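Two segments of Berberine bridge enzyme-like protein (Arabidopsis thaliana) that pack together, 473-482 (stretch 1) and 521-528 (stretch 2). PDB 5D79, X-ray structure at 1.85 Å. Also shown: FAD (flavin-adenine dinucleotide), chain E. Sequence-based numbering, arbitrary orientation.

Stretch 1, residues 473-482: FKDMDLGMYL
Stretch 2, residues 521-528: CDEQSIPL

Both stretches belong to one chain. Stretch 1 is loop or turn except for a short 3-10 segment at 476-478. That segment has phi/psi of -61/-21 at M476, -69/-16 at D477 and -79/-14 at L478. Two backbone hydrogen bonds close the turn: L478 N to D475 O at 3.1 Å and G479 N to M476 O at 2.9 Å. The D475 side chain (chi1 t) also accepts from inside the turn, with D477 N 3.1 Å from D475 OD1. G479 follows at 133/156. At these angles a CB would jam against the carbonyl O of L478, so the backbone itself calls for glycine. The chain then extends through M480 (-149/167) and Y481 (-74/120).

Stretch 2 has no regular structure. It is extended at D522 (-131/-161), bends at E523 (-74/-11) and Q524 (-135/16), and extends again from S525 (-65/159) through P527 (-84/160). D522 (chi1 p) steadies the bend: Q524 N donates to D522 OD1 at 3.2 Å. D522 N makes a weak hydrogen bond to S525 OG, also 3.2 Å.

M480 CA and Q524 CA are the nearest CA pair, 5.3 Å apart. One backbone hydrogen bond joins the stretches, from Y481 N to E523 O at 3.1 Å and 159°. The same carbonyl receives a CA-H contact, with M480 CA 3.3 Å from E523 O. Together the stretches bury 505 Å².

Q524 is the main side-chain link. Its CA-to-CB bond points away from stretch 1, but chi1 m and chi2 t bring the amide back to it. Q524 NE2 donates to D475 O at 2.8 Å (132°) and to G479 O at 2.8 Å (166°). The amide thus uses both its hydrogens on carbonyls that flank the 3-10 segment. D475 O therefore serves two donors, L478 N within the turn and Q524 NE2 across the contact.

The CA-to-CB bond of Y481 points toward stretch 2; chi1 is m and chi2 is -67°. Its hydroxyl donates to the backbone: Y481 OH lies 2.8 Å from S525 O. S525 O and D522 O sit at the ring edge, near its plane. P527 packs obliquely to the ring, with Y481 CZ 4.3 Å from P527 CB. The hydroxyl comes closer still, Y481 OH being 3.1 Å from P527 CB.

The methionines make apolar contacts with E523. M476 (chi1 m, chi2 m) starts sideways, but its end comes nearer, placing M476 CE 3.4 Å from E523 CB. M480 (chi1 p, chi2 t, chi3 m) puts its CE 3.7 Å from E523 CG. E523 is m at chi1 and p at chi2; its end leads away, and its carboxylate is hydrogen-bonded elsewhere in the structure.

The CA-to-CB bond of K474 points toward stretch 2, with chi1 at -102°. K474 NZ forms a salt bridge with D522 OD2 at 3.4 Å, and the hydrogen bond within it is weak. The closer partner is the cofactor: K474 NZ donates to FAD O3B at 2.7 Å. F473 CE1 lies 3.5 Å from FAD C10, while F473 itself makes no contact with stretch 2.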

# COMPACT_ATOMS: atom_id res chain seq x y z
N PHE A 473 2.33 -4.56 -1.48
CA PHE A 473 3.71 -4.58 -1.98
C PHE A 473 3.81 -5.61 -3.11
O PHE A 473 4.42 -6.66 -2.94
CB PHE A 473 4.72 -4.90 -0.86
CG PHE A 473 4.76 -3.89 0.27
CD1 PHE A 473 4.52 -2.54 0.05
CD2 PHE A 473 5.03 -4.30 1.58
CE1 PHE A 473 4.55 -1.61 1.10
CE2 PHE A 473 5.05 -3.39 2.63
CZ PHE A 473 4.82 -2.04 2.39
N LYS A 474 3.20 -5.33 -4.26
CA LYS A 474 3.18 -6.29 -5.37
C LYS A 474 4.58 -6.72 -5.82
O LYS A 474 5.48 -5.89 -6.00
CB LYS A 474 2.41 -5.71 -6.58
CG LYS A 474 0.99 -6.24 -6.75
CD LYS A 474 0.45 -5.88 -8.13
CE LYS A 474 -1.05 -5.61 -8.10
NZ LYS A 474 -1.51 -4.96 -9.37
N ASP A 475 4.76 -8.03 -5.98
CA ASP A 475 6.06 -8.60 -6.32
C ASP A 475 5.91 -9.73 -7.37
O ASP A 475 5.50 -10.85 -7.07
CB ASP A 475 6.74 -9.11 -5.04
CG ASP A 475 8.18 -9.56 -5.27
OD1 ASP A 475 8.76 -9.29 -6.36
OD2 ASP A 475 8.72 -10.20 -4.35
N MET A 476 6.25 -9.40 -8.61
CA MET A 476 6.19 -10.36 -9.71
C MET A 476 7.12 -11.54 -9.50
O MET A 476 6.95 -12.59 -10.12
CB MET A 476 6.56 -9.67 -11.02
CG MET A 476 5.67 -8.50 -11.33
SD MET A 476 4.08 -9.14 -11.80
CE MET A 476 4.30 -9.09 -13.58
N ASP A 477 8.11 -11.35 -8.63
CA ASP A 477 9.10 -12.38 -8.33
C ASP A 477 8.49 -13.54 -7.54
O ASP A 477 9.09 -14.62 -7.48
CB ASP A 477 10.29 -11.79 -7.56
CG ASP A 477 11.17 -10.92 -8.43
OD1 ASP A 477 11.00 -10.93 -9.67
OD2 ASP A 477 12.06 -10.23 -7.87
N LEU A 478 7.31 -13.33 -6.96
CA LEU A 478 6.57 -14.43 -6.33
C LEU A 478 5.82 -15.28 -7.38
O LEU A 478 5.34 -16.38 -7.08
CB LEU A 478 5.57 -13.90 -5.29
CG LEU A 478 6.05 -12.78 -4.36
CD1 LEU A 478 4.93 -12.34 -3.44
CD2 LEU A 478 7.28 -13.21 -3.58
N GLY A 479 5.73 -14.75 -8.60
CA GLY A 479 5.10 -15.46 -9.71
C GLY A 479 4.12 -14.61 -10.50
O GLY A 479 3.57 -13.64 -9.98
N MET A 480 3.89 -14.98 -11.76
CA MET A 480 2.92 -14.31 -12.61
C MET A 480 2.32 -15.29 -13.63
O MET A 480 2.83 -16.40 -13.80
CB MET A 480 3.55 -13.12 -13.33
CG MET A 480 4.80 -13.46 -14.13
SD MET A 480 5.49 -12.03 -14.98
CE MET A 480 4.21 -11.69 -16.20
N TYR A 481 1.24 -14.89 -14.30
CA TYR A 481 0.64 -15.73 -15.34
C TYR A 481 1.47 -15.73 -16.63
O TYR A 481 1.68 -14.69 -17.25
CB TYR A 481 -0.77 -15.25 -15.67
CG TYR A 481 -1.80 -15.49 -14.59
CD1 TYR A 481 -2.19 -16.78 -14.23
CD2 TYR A 481 -2.41 -14.42 -13.94
CE1 TYR A 481 -3.14 -16.99 -13.24
CE2 TYR A 481 -3.36 -14.63 -12.95
CZ TYR A 481 -3.72 -15.91 -12.61
OH TYR A 481 -4.66 -16.10 -11.62
N LEU A 482 1.92 -16.92 -17.04
CA LEU A 482 2.76 -17.06 -18.22
C LEU A 482 2.36 -18.27 -19.04
O LEU A 482 2.58 -18.32 -20.25
CB LEU A 482 4.23 -17.15 -17.80
CG LEU A 482 4.78 -15.85 -17.19
CD1 LEU A 482 6.09 -16.08 -16.45
CD2 LEU A 482 4.93 -14.79 -18.27
N CYS A 521 -8.35 -8.27 -15.14
CA CYS A 521 -7.20 -9.15 -14.95
C CYS A 521 -5.88 -8.42 -15.18
O CYS A 521 -5.78 -7.58 -16.07
CB CYS A 521 -7.30 -10.38 -15.87
SG CYS A 521 -6.95 -10.11 -17.65
N ASP A 522 -4.88 -8.73 -14.36
CA ASP A 522 -3.50 -8.33 -14.62
C ASP A 522 -2.59 -9.55 -14.48
O ASP A 522 -3.06 -10.69 -14.54
CB ASP A 522 -3.05 -7.19 -13.68
CG ASP A 522 -3.39 -7.42 -12.22
OD1 ASP A 522 -3.32 -8.56 -11.73
OD2 ASP A 522 -3.72 -6.44 -11.53
N GLU A 523 -1.30 -9.31 -14.28
CA GLU A 523 -0.33 -10.40 -14.25
C GLU A 523 -0.36 -11.27 -12.97
O GLU A 523 0.26 -12.34 -12.93
CB GLU A 523 1.07 -9.82 -14.46
CG GLU A 523 1.35 -9.31 -15.89
CD GLU A 523 0.64 -8.00 -16.23
OE1 GLU A 523 0.22 -7.28 -15.30
OE2 GLU A 523 0.50 -7.71 -17.44
N GLN A 524 -1.08 -10.82 -11.95
CA GLN A 524 -1.22 -11.56 -10.69
C GLN A 524 -2.67 -11.61 -10.15
O GLN A 524 -2.91 -11.94 -8.98
CB GLN A 524 -0.30 -10.94 -9.62
CG GLN A 524 1.13 -11.45 -9.61
CD GLN A 524 1.90 -10.99 -8.39
OE1 GLN A 524 1.52 -10.03 -7.71
NE2 GLN A 524 3.00 -11.68 -8.08
N SER A 525 -3.63 -11.29 -11.01
CA SER A 525 -5.02 -11.19 -10.55
C SER A 525 -5.58 -12.55 -10.08
O SER A 525 -5.06 -13.62 -10.42
CB SER A 525 -5.90 -10.61 -11.67
OG SER A 525 -5.87 -11.42 -12.83
N ILE A 526 -6.64 -12.47 -9.27
CA ILE A 526 -7.33 -13.65 -8.76
C ILE A 526 -7.96 -14.39 -9.92
O ILE A 526 -8.66 -13.77 -10.74
CB ILE A 526 -8.41 -13.26 -7.72
CG1 ILE A 526 -7.79 -12.51 -6.53
CG2 ILE A 526 -9.21 -14.47 -7.26
CD1 ILE A 526 -6.83 -13.34 -5.69
N PRO A 527 -7.73 -15.72 -10.03
CA PRO A 527 -8.26 -16.50 -11.15
C PRO A 527 -9.71 -16.96 -10.94
O PRO A 527 -10.23 -17.01 -9.82
CB PRO A 527 -7.32 -17.70 -11.20
CG PRO A 527 -7.00 -17.94 -9.76
CD PRO A 527 -6.86 -16.54 -9.16
N LEU A 528 -10.35 -17.30 -12.05
CA LEU A 528 -11.64 -17.95 -11.99
C LEU A 528 -11.48 -19.40 -11.53
O LEU A 528 -10.43 -20.01 -11.71
CB LEU A 528 -12.33 -17.92 -13.36
CG LEU A 528 -12.80 -16.62 -13.99
CD1 LEU A 528 -13.12 -16.90 -15.45
CD2 LEU A 528 -14.02 -16.07 -13.29
PA FAD E . -2.06 2.47 -8.09
O1A FAD E . -0.86 2.08 -8.91
O2A FAD E . -2.86 3.59 -8.71
O5B FAD E . -2.97 1.16 -7.81
C5B FAD E . -2.39 -0.07 -7.39
C4B FAD E . -3.27 -1.28 -7.72
O4B FAD E . -4.60 -1.01 -7.31
C3B FAD E . -3.30 -1.56 -9.21
O3B FAD E . -3.36 -2.94 -9.47
C2B FAD E . -4.57 -0.86 -9.67
O2B FAD E . -5.13 -1.45 -10.82
C1B FAD E . -5.46 -0.95 -8.43
N9A FAD E . -6.42 0.17 -8.29
C8A FAD E . -6.16 1.51 -8.05
N7A FAD E . -7.35 2.16 -7.98
C5A FAD E . -8.36 1.28 -8.17
C6A FAD E . -9.74 1.40 -8.19
N6A FAD E . -10.34 2.51 -7.78
N1A FAD E . -10.52 0.28 -8.41
C2A FAD E . -9.93 -0.95 -8.59
N3A FAD E . -8.55 -1.06 -8.57
C4A FAD E . -7.78 0.03 -8.36
N1 FAD E . 1.31 0.53 1.73
C2 FAD E . 1.06 0.33 3.08
O2 FAD E . 0.00 -0.21 3.44
N3 FAD E . 1.99 0.75 4.02
C4 FAD E . 3.17 1.37 3.64
O4 FAD E . 3.92 1.83 4.50
C4X FAD E . 3.41 1.59 2.28
N5 FAD E . 4.51 2.32 1.86
C5X FAD E . 4.57 2.79 0.56
C6 FAD E . 5.52 3.73 0.17
C7 FAD E . 5.56 4.18 -1.15
C7M FAD E . 6.60 5.18 -1.57
C8 FAD E . 4.62 3.74 -2.08
C8M FAD E . 4.66 4.19 -3.51
C9 FAD E . 3.67 2.80 -1.69
C9A FAD E . 3.67 2.28 -0.39
N10 FAD E . 2.75 1.32 -0.00
C10 FAD E . 2.45 1.19 1.34
C1' FAD E . 2.03 0.50 -1.03
C2' FAD E . 0.72 1.11 -1.49
O2' FAD E . -0.19 1.11 -0.42
C3' FAD E . 0.22 0.28 -2.66
O3' FAD E . 1.12 0.43 -3.74
C4' FAD E . -1.14 0.74 -3.14
O4' FAD E . -1.78 -0.32 -3.81
C5' FAD E . -0.96 1.85 -4.15
O5' FAD E . -2.20 2.49 -4.33
P FAD E . -2.27 3.65 -5.44
O1P FAD E . -3.71 4.02 -5.70
O2P FAD E . -1.47 4.86 -5.01
O3P FAD E . -1.50 2.91 -6.64